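Local coordinates for protein citryl-spermidine/3,4-dihydroxybenzoyl-citryl-spermidine:spermidine ligase (Bacillus anthracis, PDB 3TO3) that catalyses the ATP-dependent condensation of spermidine with citryl-spermidine or its 3,4-dihydroxybenzoyl derivative, two intermediates on the route to the siderophore petrobactin, at residues N412-L417 with W536-E541; L520-A525 with W530-F535; V66-Y71 with V100-E105. All coordinates share one frame; numbering follows the deposited sequence.

Interaction 1 of 3, residues N412-L417 with W536-E541; sequences NWLRLL and WMIVVE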
loop_
_atom_site.group_PDB
_atom_site.type_symbol
_atom_site.label_atom_id
_atom_site.label_comp_id
_atom_site.label_asym_id
_atom_site.label_seq_id
_atom_site.Cartn_x
_atom_site.Cartn_y
_atom_site.Cartn_z
ATOM N N ASN B 412 -16.589 -37.659 28.119
ATOM C CA ASN B 412 -17.833 -36.982 28.492
ATOM C C ASN B 412 -17.909 -35.560 27.991
ATOM O O ASN B 412 -18.976 -35.097 27.598
ATOM C CB ASN B 412 -18.070 -36.969 30.004
ATOM C CG ASN B 412 -18.190 -38.342 30.568
ATOM O OD1 ASN B 412 -18.538 -39.284 29.850
ATOM N ND2 ASN B 412 -17.880 -38.486 31.861
ATOM N N TRP B 413 -16.785 -34.856 28.047
ATOM C CA TRP B 413 -16.768 -33.462 27.645
ATOM C C TRP B 413 -16.976 -33.377 26.132
ATOM O O TRP B 413 -17.753 -32.572 25.652
ATOM C CB TRP B 413 -15.452 -32.793 28.054
ATOM C CG TRP B 413 -15.441 -31.306 27.846
ATOM C CD1 TRP B 413 -15.867 -30.350 28.729
ATOM C CD2 TRP B 413 -15.009 -30.608 26.679
ATOM N NE1 TRP B 413 -15.715 -29.103 28.190
ATOM C CE2 TRP B 413 -15.185 -29.228 26.932
ATOM C CE3 TRP B 413 -14.472 -31.015 25.445
ATOM C CZ2 TRP B 413 -14.859 -28.244 25.987
ATOM C CZ3 TRP B 413 -14.151 -30.062 24.517
ATOM C CH2 TRP B 413 -14.339 -28.681 24.793
ATOM N N LEU B 414 -16.295 -34.234 25.389
ATOM C CA LEU B 414 -16.405 -34.228 23.931
ATOM C C LEU B 414 -17.823 -34.606 23.467
ATOM O O LEU B 414 -18.360 -33.996 22.554
ATOM C CB LEU B 414 -15.352 -35.152 23.317
ATOM C CG LEU B 414 -15.323 -35.321 21.806
ATOM C CD1 LEU B 414 -15.090 -33.983 21.076
ATOM C CD2 LEU B 414 -14.273 -36.349 21.440
ATOM N N ARG B 415 -18.448 -35.587 24.108
ATOM C CA ARG B 415 -19.834 -35.889 23.782
ATOM C C ARG B 415 -20.781 -34.712 24.050
ATOM O O ARG B 415 -21.584 -34.356 23.189
ATOM C CB ARG B 415 -20.320 -37.096 24.550
ATOM C CG ARG B 415 -19.599 -38.350 24.173
ATOM C CD ARG B 415 -20.293 -39.546 24.805
ATOM N NE ARG B 415 -19.673 -40.776 24.344
ATOM C CZ ARG B 415 -20.021 -41.400 23.223
ATOM N NH1 ARG B 415 -20.987 -40.901 22.464
ATOM N NH2 ARG B 415 -19.411 -42.520 22.867
ATOM N N LEU B 416 -20.703 -34.115 25.239
ATOM C CA LEU B 416 -21.519 -32.921 25.478
ATOM C C LEU B 416 -21.266 -31.846 24.448
ATOM O O LEU B 416 -22.204 -31.175 24.043
ATOM C CB LEU B 416 -21.287 -32.336 26.851
ATOM C CG LEU B 416 -21.977 -33.181 27.896
ATOM C CD1 LEU B 416 -21.194 -33.143 29.229
ATOM C CD2 LEU B 416 -23.432 -32.709 28.012
ATOM N N LEU B 417 -20.006 -31.677 24.041
ATOM C CA LEU B 417 -19.658 -30.610 23.127
ATOM C C LEU B 417 -20.356 -30.846 21.792
ATOM O O LEU B 417 -21.015 -29.964 21.261
ATOM C CB LEU B 417 -18.132 -30.501 22.919
ATOM C CG LEU B 417 -17.759 -29.395 21.923
ATOM C CD1 LEU B 417 -18.001 -27.949 22.481
ATOM C CD2 LEU B 417 -16.319 -29.563 21.426
ATOM N N TRP B 536 -13.442 -39.526 15.993
ATOM C CA TRP B 536 -14.422 -39.565 14.910
ATOM C C TRP B 536 -15.528 -40.596 15.146
ATOM O O TRP B 536 -16.668 -40.411 14.704
ATOM C CB TRP B 536 -13.754 -39.681 13.519
ATOM C CG TRP B 536 -12.934 -38.435 13.251
ATOM C CD1 TRP B 536 -11.566 -38.319 13.268
ATOM C CD2 TRP B 536 -13.443 -37.114 13.017
ATOM N NE1 TRP B 536 -11.202 -37.005 13.037
ATOM C CE2 TRP B 536 -12.336 -36.255 12.875
ATOM C CE3 TRP B 536 -14.730 -36.578 12.894
ATOM C CZ2 TRP B 536 -12.483 -34.896 12.617
ATOM C CZ3 TRP B 536 -14.871 -35.226 12.646
ATOM C CH2 TRP B 536 -13.757 -34.401 12.496
HETATM N N MSE B 537 -15.210 -41.665 15.863
HETATM C CA MSE B 537 -16.237 -42.632 16.195
HETATM C C MSE B 537 -17.251 -42.069 17.192
HETATM O O MSE B 537 -18.365 -42.560 17.281
HETATM C CB MSE B 537 -15.627 -43.941 16.709
HETATM C CG MSE B 537 -14.972 -44.787 15.610
HETATM SE SE MSE B 537 -14.526 -46.607 16.191
HETATM C CE MSE B 537 -13.000 -46.241 17.335
ATOM N N ILE B 538 -16.866 -41.051 17.949
ATOM C CA ILE B 538 -17.808 -40.401 18.841
ATOM C C ILE B 538 -18.684 -39.452 18.072
ATOM O O ILE B 538 -19.879 -39.334 18.339
ATOM C CB ILE B 538 -17.109 -39.658 19.979
ATOM C CG1 ILE B 538 -16.674 -40.674 21.047
ATOM C CG2 ILE B 538 -18.047 -38.613 20.562
ATOM C CD1 ILE B 538 -15.782 -40.110 22.099
ATOM N N VAL B 539 -18.071 -38.772 17.109
ATOM C CA VAL B 539 -18.799 -37.853 16.260
ATOM C C VAL B 539 -19.879 -38.603 15.478
ATOM O O VAL B 539 -21.046 -38.193 15.477
ATOM C CB VAL B 539 -17.864 -37.058 15.338
ATOM C CG1 VAL B 539 -18.680 -36.226 14.348
ATOM C CG2 VAL B 539 -16.981 -36.143 16.179
ATOM N N VAL B 540 -19.506 -39.714 14.850
ATOM C CA VAL B 540 -20.514 -40.546 14.201
ATOM C C VAL B 540 -21.664 -41.007 15.146
ATOM O O VAL B 540 -22.839 -40.820 14.838
ATOM C CB VAL B 540 -19.871 -41.724 13.474
ATOM C CG1 VAL B 540 -20.919 -42.636 12.915
ATOM C CG2 VAL B 540 -18.977 -41.197 12.358
ATOM N N GLU B 541 -21.331 -41.578 16.298
ATOM C CA GLU B 541 -22.358 -42.023 17.227
ATOM C C GLU B 541 -23.363 -40.911 17.540
ATOM O O GLU B 541 -24.594 -41.132 17.530
ATOM C CB GLU B 541 -21.743 -42.520 18.536
ATOM C CG GLU B 541 -21.069 -43.864 18.472
ATOM C CD GLU B 541 -20.251 -44.178 19.732
ATOM O OE1 GLU B 541 -20.647 -43.763 20.835
ATOM O OE2 GLU B 541 -19.206 -44.842 19.622
#
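Arg415 lays its guanidinium across Ile538 and turns its edge to Glu541, so it takes part in both the apolar and the charged part of the contact. From CG to NE the arginine chain is extended, and it crosses Ile538 at about a right angle. Its CG rests 3.9 Å from Ile538 CG2, while Ile538 CG1 lies against one face of the guanidinium, toward the rim, 3.8 Å from Arg415 NH2. At the edge the carboxylate of Glu541 takes the bonds on a single oxygen, OE1. Arg415 NH2 donates to Glu541 OE1 over 2.7 Å with a nearly straight N-H...O angle of 160°, meeting it on the syn side but well out of the carboxylate plane; the acceptor sits close to the guanidinium plane, although the two planar groups are turned 30° apart. A second bond from Arg415 NH1 to the same oxygen is weak, at 3.3 Å. The carboxylate arrives on an otherwise extended chain whose CG stands anti to the carbonyl carbon. Two more acids share the cation, Glu411 at NE and Glu542 at NH1, which should help fix the rotation of the guanidinium. Deeper between the helices, Leu414 and Ile538 supply the buried apolar layer: Leu414 CD2 approaches Ile538 CD1 to 4.1 Å. The leucine CG is anti to the backbone N, which points the branch toward helix 532-547, CD2 making the contact. The segment axes stay 10.1 Å apart and cross at -41°, leaving the side chains to bridge the interval. This is a helix-helix interface with a leucine-isoleucine contact inside and a partly exposed salt bridge along its border, joining helices 410-432 and 532-547 within the FhuF-like C-terminal region of this IucA/IucC-family synthetase.

Interaction 2 of 3, residues L520-A525 with W530-F535; sequences LAFVLA and WKEESF. With EDO (1,2-ethanediol), chain H.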
loop_
_atom_site.group_PDB
_atom_site.type_symbol
_atom_site.label_atom_id
_atom_site.label_comp_id
_atom_site.label_asym_id
_atom_site.label_seq_id
_atom_site.Cartn_x
_atom_site.Cartn_y
_atom_site.Cartn_z
ATOM N N LEU B 520 -9.454 -29.611 17.048
ATOM C CA LEU B 520 -9.590 -30.175 18.403
ATOM C C LEU B 520 -9.118 -31.649 18.464
ATOM O O LEU B 520 -8.408 -32.031 19.379
ATOM C CB LEU B 520 -11.034 -30.048 18.912
ATOM C CG LEU B 520 -11.351 -30.497 20.339
ATOM C CD1 LEU B 520 -10.535 -29.684 21.405
ATOM C CD2 LEU B 520 -12.851 -30.401 20.586
ATOM N N ALA B 521 -9.514 -32.462 17.485
ATOM C CA ALA B 521 -9.076 -33.850 17.412
ATOM C C ALA B 521 -7.544 -33.945 17.397
ATOM O O ALA B 521 -6.954 -34.815 18.030
ATOM C CB ALA B 521 -9.669 -34.536 16.180
ATOM N N PHE B 522 -6.897 -33.034 16.693
ATOM C CA PHE B 522 -5.434 -32.969 16.737
ATOM C C PHE B 522 -4.857 -32.699 18.138
ATOM O O PHE B 522 -3.854 -33.285 18.530
ATOM C CB PHE B 522 -4.920 -31.890 15.780
ATOM C CG PHE B 522 -5.110 -32.222 14.333
ATOM C CD1 PHE B 522 -4.997 -33.520 13.890
ATOM C CD2 PHE B 522 -5.405 -31.228 13.419
ATOM C CE1 PHE B 522 -5.172 -33.811 12.557
ATOM C CE2 PHE B 522 -5.594 -31.516 12.104
ATOM C CZ PHE B 522 -5.476 -32.808 11.669
ATOM N N VAL B 523 -5.479 -31.773 18.863
ATOM C CA VAL B 523 -5.037 -31.404 20.188
ATOM C C VAL B 523 -5.235 -32.576 21.146
ATOM O O VAL B 523 -4.346 -32.924 21.906
ATOM C CB VAL B 523 -5.763 -30.155 20.697
ATOM C CG1 VAL B 523 -5.538 -29.995 22.175
ATOM C CG2 VAL B 523 -5.256 -28.924 19.970
ATOM N N LEU B 524 -6.377 -33.234 21.044
ATOM C CA LEU B 524 -6.651 -34.346 21.922
ATOM C C LEU B 524 -5.650 -35.479 21.680
ATOM O O LEU B 524 -5.102 -36.022 22.641
ATOM C CB LEU B 524 -8.109 -34.809 21.791
ATOM C CG LEU B 524 -9.156 -33.783 22.244
ATOM C CD1 LEU B 524 -10.535 -34.399 22.157
ATOM C CD2 LEU B 524 -8.899 -33.216 23.675
ATOM N N ALA B 525 -5.408 -35.824 20.409
ATOM C CA ALA B 525 -4.404 -36.854 20.074
ATOM C C ALA B 525 -2.986 -36.517 20.567
ATOM O O ALA B 525 -2.302 -37.355 21.174
ATOM C CB ALA B 525 -4.361 -37.137 18.568
ATOM N N TRP B 530 -5.542 -39.189 22.996
ATOM C CA TRP B 530 -6.864 -39.586 22.530
ATOM C C TRP B 530 -6.743 -39.778 21.016
ATOM O O TRP B 530 -6.385 -38.854 20.271
ATOM C CB TRP B 530 -7.891 -38.508 22.876
ATOM C CG TRP B 530 -9.279 -38.944 22.686
ATOM C CD1 TRP B 530 -10.062 -38.762 21.578
ATOM C CD2 TRP B 530 -10.077 -39.636 23.628
ATOM N NE1 TRP B 530 -11.301 -39.309 21.776
ATOM C CE2 TRP B 530 -11.335 -39.856 23.030
ATOM C CE3 TRP B 530 -9.858 -40.086 24.925
ATOM C CZ2 TRP B 530 -12.359 -40.520 23.680
ATOM C CZ3 TRP B 530 -10.877 -40.748 25.566
ATOM C CH2 TRP B 530 -12.112 -40.961 24.946
ATOM N N LYS B 531 -7.022 -40.997 20.576
ATOM C CA LYS B 531 -6.828 -41.388 19.196
ATOM C C LYS B 531 -7.843 -40.690 18.314
ATOM O O LYS B 531 -8.992 -40.476 18.721
ATOM C CB LYS B 531 -6.943 -42.913 19.050
ATOM C CG LYS B 531 -5.632 -43.692 19.310
ATOM C CD LYS B 531 -5.870 -45.211 19.446
ATOM C CE LYS B 531 -6.338 -45.878 18.147
ATOM N NZ LYS B 531 -5.259 -45.971 17.106
ATOM N N GLU B 532 -7.405 -40.336 17.110
ATOM C CA GLU B 532 -8.251 -39.641 16.163
ATOM C C GLU B 532 -9.430 -40.510 15.758
ATOM O O GLU B 532 -10.552 -40.000 15.636
ATOM C CB GLU B 532 -7.454 -39.176 14.941
ATOM C CG GLU B 532 -6.532 -37.939 15.190
ATOM C CD GLU B 532 -5.484 -37.800 14.078
ATOM O OE1 GLU B 532 -5.872 -37.338 13.001
ATOM O OE2 GLU B 532 -4.299 -38.205 14.245
ATOM N N GLU B 533 -9.170 -41.809 15.578
ATOM C CA GLU B 533 -10.218 -42.805 15.321
ATOM C C GLU B 533 -11.344 -42.749 16.363
ATOM O O GLU B 533 -12.518 -42.703 15.993
ATOM C CB GLU B 533 -9.644 -44.237 15.246
ATOM C CG GLU B 533 -8.578 -44.420 14.170
ATOM C CD GLU B 533 -7.175 -43.911 14.588
ATOM O OE1 GLU B 533 -7.072 -42.939 15.374
ATOM O OE2 GLU B 533 -6.169 -44.499 14.132
ATOM N N SER B 534 -10.985 -42.750 17.648
ATOM C CA SER B 534 -11.982 -42.636 18.732
ATOM C C SER B 534 -12.754 -41.317 18.649
ATOM O O SER B 534 -13.970 -41.288 18.827
ATOM C CB SER B 534 -11.345 -42.742 20.124
ATOM O OG SER B 534 -10.615 -43.936 20.237
ATOM N N PHE B 535 -12.040 -40.223 18.409
ATOM C CA PHE B 535 -12.681 -38.917 18.246
ATOM C C PHE B 535 -13.785 -39.028 17.182
ATOM O O PHE B 535 -14.940 -38.697 17.450
ATOM C CB PHE B 535 -11.636 -37.863 17.853
ATOM C CG PHE B 535 -12.181 -36.479 17.697
ATOM C CD1 PHE B 535 -11.978 -35.519 18.691
ATOM C CD2 PHE B 535 -12.857 -36.114 16.542
ATOM C CE1 PHE B 535 -12.476 -34.218 18.551
ATOM C CE2 PHE B 535 -13.364 -34.819 16.380
ATOM C CZ PHE B 535 -13.166 -33.864 17.380
HETATM C C1 EDO H . -8.085 -44.564 22.760
HETATM O O1 EDO H . -7.621 -44.060 21.520
HETATM C C2 EDO H . -8.686 -43.394 23.514
HETATM O O2 EDO H . -8.427 -43.629 24.902
HETATM O O HOH W 1 -8.330 -37.186 18.748
#
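Ala521 sets its CB over the centre of the Phe535 ring, a CH-pi contact 3.4 Å from the centroid and only 6° off the ring normal. Leu524 meets the same ring differently: its CD1 comes in at the edge, 3.9 Å from Phe535 CD1, with the two side chains roughly perpendicular. The ring reaches this place because Phe535 CG is anti to the backbone N (chi1 -178°). Near the turn, Leu524 CB touches Trp530 CB, and Trp530 N donates to Leu524 O over 3.2 Å, approaching from above the carbonyl plane. A water adds a second bridge between the backbones, donating to Ala521 O at 2.8 Å and to Trp530 O.

On the other flank Glu532 OE1 lies at the edge of the Phe522 ring, 3.6 Å from CE1, with the carboxylate and ring planes 72° apart. That carboxylate is positioned from outside, by a salt bridge to Arg75 and a hydrogen bond to Thr77. Farther out, Leu414 and Leu417 of helix 410-432 pack on Phe535 and Leu520, and Leu520 also lies beside the ATP-binding Tyr391. C2 of an ethanediol, probably from the crystallisation liquor, lies over the rim of one face of the Trp530 ring; the placing of its O1 is doubtful. Together these contacts form an alpha-alpha hairpin of helices 502-528 and 532-547, closed by a short connection with Lys531 as N-cap of the second helix.

Interaction 3 of 3, residues V66-Y71 with V100-E105; sequences VTYECY and VAQFLE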
loop_
_atom_site.group_PDB
_atom_site.type_symbol
_atom_site.label_atom_id
_atom_site.label_comp_id
_atom_site.label_asym_id
_atom_site.label_seq_id
_atom_site.Cartn_x
_atom_site.Cartn_y
_atom_site.Cartn_z
ATOM N N VAL B 66 18.763 -27.680 -4.685
ATOM C CA VAL B 66 18.763 -27.606 -3.243
ATOM C C VAL B 66 17.612 -28.495 -2.801
ATOM O O VAL B 66 16.702 -28.755 -3.578
ATOM C CB VAL B 66 18.547 -26.154 -2.789
ATOM C CG1 VAL B 66 17.085 -25.774 -2.911
ATOM C CG2 VAL B 66 19.010 -25.969 -1.382
ATOM N N THR B 67 17.651 -28.970 -1.562
ATOM C CA THR B 67 16.587 -29.812 -1.024
ATOM C C THR B 67 16.184 -29.320 0.363
ATOM O O THR B 67 17.046 -29.018 1.187
ATOM C CB THR B 67 17.020 -31.300 -0.978
ATOM O OG1 THR B 67 16.817 -31.884 -2.264
ATOM C CG2 THR B 67 16.197 -32.088 0.013
ATOM N N TYR B 68 14.875 -29.242 0.615
ATOM C CA TYR B 68 14.352 -29.000 1.961
ATOM C C TYR B 68 13.803 -30.276 2.580
ATOM O O TYR B 68 13.048 -30.996 1.940
ATOM C CB TYR B 68 13.283 -27.922 1.938
ATOM C CG TYR B 68 13.831 -26.580 1.552
ATOM C CD1 TYR B 68 14.331 -25.731 2.512
ATOM C CD2 TYR B 68 13.888 -26.175 0.219
ATOM C CE1 TYR B 68 14.845 -24.521 2.184
ATOM C CE2 TYR B 68 14.414 -24.940 -0.129
ATOM C CZ TYR B 68 14.875 -24.114 0.879
ATOM O OH TYR B 68 15.400 -22.878 0.630
ATOM N N GLU B 69 14.183 -30.547 3.826
ATOM C CA GLU B 69 13.858 -31.810 4.478
ATOM C C GLU B 69 13.094 -31.580 5.754
ATOM O O GLU B 69 13.418 -30.683 6.518
ATOM C CB GLU B 69 15.122 -32.570 4.868
ATOM C CG GLU B 69 15.823 -33.274 3.738
ATOM C CD GLU B 69 17.025 -34.104 4.206
ATOM O OE1 GLU B 69 17.269 -34.202 5.441
ATOM O OE2 GLU B 69 17.728 -34.655 3.328
ATOM N N CYS B 70 12.094 -32.409 5.991
ATOM C CA CYS B 70 11.439 -32.425 7.280
ATOM C C CYS B 70 10.685 -33.720 7.498
ATOM O O CYS B 70 10.357 -34.412 6.541
ATOM C CB CYS B 70 10.500 -31.230 7.417
ATOM S SG CYS B 70 9.299 -31.106 6.142
ATOM N N TYR B 71 10.418 -34.029 8.767
ATOM C CA TYR B 71 9.647 -35.190 9.152
ATOM C C TYR B 71 8.205 -34.774 9.488
ATOM O O TYR B 71 7.968 -33.720 10.070
ATOM C CB TYR B 71 10.289 -35.874 10.361
ATOM C CG TYR B 71 11.494 -36.748 10.026
ATOM C CD1 TYR B 71 12.799 -36.273 10.176
ATOM C CD2 TYR B 71 11.328 -38.047 9.569
ATOM C CE1 TYR B 71 13.908 -37.077 9.874
ATOM C CE2 TYR B 71 12.426 -38.863 9.268
ATOM C CZ TYR B 71 13.714 -38.368 9.415
ATOM O OH TYR B 71 14.810 -39.185 9.135
ATOM N N VAL B 100 11.794 -17.136 4.866
ATOM C CA VAL B 100 10.613 -17.663 4.231
ATOM C C VAL B 100 10.638 -17.270 2.740
ATOM O O VAL B 100 10.266 -18.060 1.873
ATOM C CB VAL B 100 9.312 -17.222 4.966
ATOM C CG1 VAL B 100 8.998 -15.777 4.690
ATOM C CG2 VAL B 100 8.157 -18.067 4.534
ATOM N N ALA B 101 11.136 -16.077 2.425
ATOM C CA ALA B 101 11.225 -15.678 1.027
ATOM C C ALA B 101 12.113 -16.630 0.218
ATOM O O ALA B 101 11.760 -17.013 -0.908
ATOM C CB ALA B 101 11.724 -14.213 0.885
ATOM N N GLN B 102 13.269 -16.993 0.780
ATOM C CA GLN B 102 14.197 -17.891 0.097
ATOM C C GLN B 102 13.591 -19.285 -0.104
ATOM O O GLN B 102 13.697 -19.872 -1.204
ATOM C CB GLN B 102 15.545 -17.991 0.846
ATOM C CG GLN B 102 16.663 -18.636 0.029
ATOM C CD GLN B 102 17.907 -18.959 0.851
ATOM O OE1 GLN B 102 18.028 -18.559 2.018
ATOM N NE2 GLN B 102 18.848 -19.691 0.235
ATOM N N PHE B 103 12.976 -19.815 0.956
ATOM C CA PHE B 103 12.306 -21.096 0.850
ATOM C C PHE B 103 11.330 -21.023 -0.336
ATOM O O PHE B 103 11.402 -21.827 -1.255
ATOM C CB PHE B 103 11.591 -21.485 2.161
ATOM C CG PHE B 103 10.690 -22.688 2.017
ATOM C CD1 PHE B 103 11.222 -23.963 1.916
ATOM C CD2 PHE B 103 9.307 -22.537 1.930
ATOM C CE1 PHE B 103 10.398 -25.078 1.754
ATOM C CE2 PHE B 103 8.483 -23.643 1.757
ATOM C CZ PHE B 103 9.036 -24.919 1.668
ATOM N N LEU B 104 10.438 -20.038 -0.342
ATOM C CA LEU B 104 9.444 -19.966 -1.419
ATOM C C LEU B 104 10.074 -19.697 -2.794
ATOM O O LEU B 104 9.659 -20.273 -3.802
ATOM C CB LEU B 104 8.322 -18.970 -1.098
ATOM C CG LEU B 104 7.318 -19.442 -0.039
ATOM C CD1 LEU B 104 6.207 -18.427 0.182
ATOM C CD2 LEU B 104 6.692 -20.748 -0.442
ATOM N N GLU B 105 11.078 -18.832 -2.851
ATOM C CA GLU B 105 11.728 -18.580 -4.138
ATOM C C GLU B 105 12.375 -19.842 -4.712
ATOM O O GLU B 105 12.257 -20.109 -5.903
ATOM C CB GLU B 105 12.750 -17.440 -4.044
ATOM C CG GLU B 105 12.118 -16.066 -4.109
ATOM C CD GLU B 105 12.979 -14.980 -3.494
ATOM O OE1 GLU B 105 14.116 -15.279 -3.042
ATOM O OE2 GLU B 105 12.498 -13.821 -3.454
#
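Tyr68 offers the face of its ring to the edge of Phe103, and Phe103 CD1 stands over the ring centre, 3.5 Å above its plane. The pair is a T-shaped (edge-to-face) stack that seats helix 100-110 against the antiparallel sheet of the N-terminal part of the chain, with Tyr68 projecting from strand 65-74. The ring centroids are 4.8 Å apart and the planes stand at 83°, close to perpendicular. Phe103 CD1 comes within 3.6 Å of Tyr68 CD1, and Phe103 CE1 lies beside it, 3.8 Å from Tyr68 CG, so one edge of the phenylalanine points down onto the tyrosine. The torsions explain the meeting: Tyr68 CG is anti to its carbonyl carbon (chi1 -66°), directing the ring toward the helix, whereas Phe103 CG is anti to the backbone N (chi1 170°), bringing its ring along the helix flank to the strand.

The strand itself is held in the sheet by backbone bonds on both borders, Tyr68 pairing with Ile56 and Glu69 with Val88. Behind the aromatic pair, Phe103 also packs on Val32 of helix 18-37, while Ala101 and Leu104 of the same short helix reach helix 115-138. The T-shaped pair thus lies in a buried layer between sheet and helices, and Ala101 additionally meets Lys359 of the second subunit.

At the far end of the tyrosine the contact turns polar. The hydroxyl passes the helix backbone, and its hydrogen-bond partner is the carboxylate of Glu106, one turn beyond Gln102. That acid also accepts from the Gln102 amide, so OE1 serves the phenol and OE2 the amide. Tyr68 OH meanwhile lies 3.6 Å from Phe103 CA.

Along the chain interaction 3 comes first and closes before the others open; interaction 2 then falls between the two halves of interaction 1. Interactions 1 and 2 share helix 532-547, have centres 11 Å apart and touch directly: Ile538 CD1 packs on Trp530 CZ2 at 3.8 Å. Helices 410-432, 502-528 and 532-547 thereby form one continuous packing unit in the FhuF-like region. Interaction 3 belongs to the N-terminal sheet and its helices, about 39 Å from interaction 1 and 30 Å from interaction 2 between centres. Arg75 and Thr77, shortly after strand 65-74, join this sheet region to the hairpin, Thr77 also bonding Trp536.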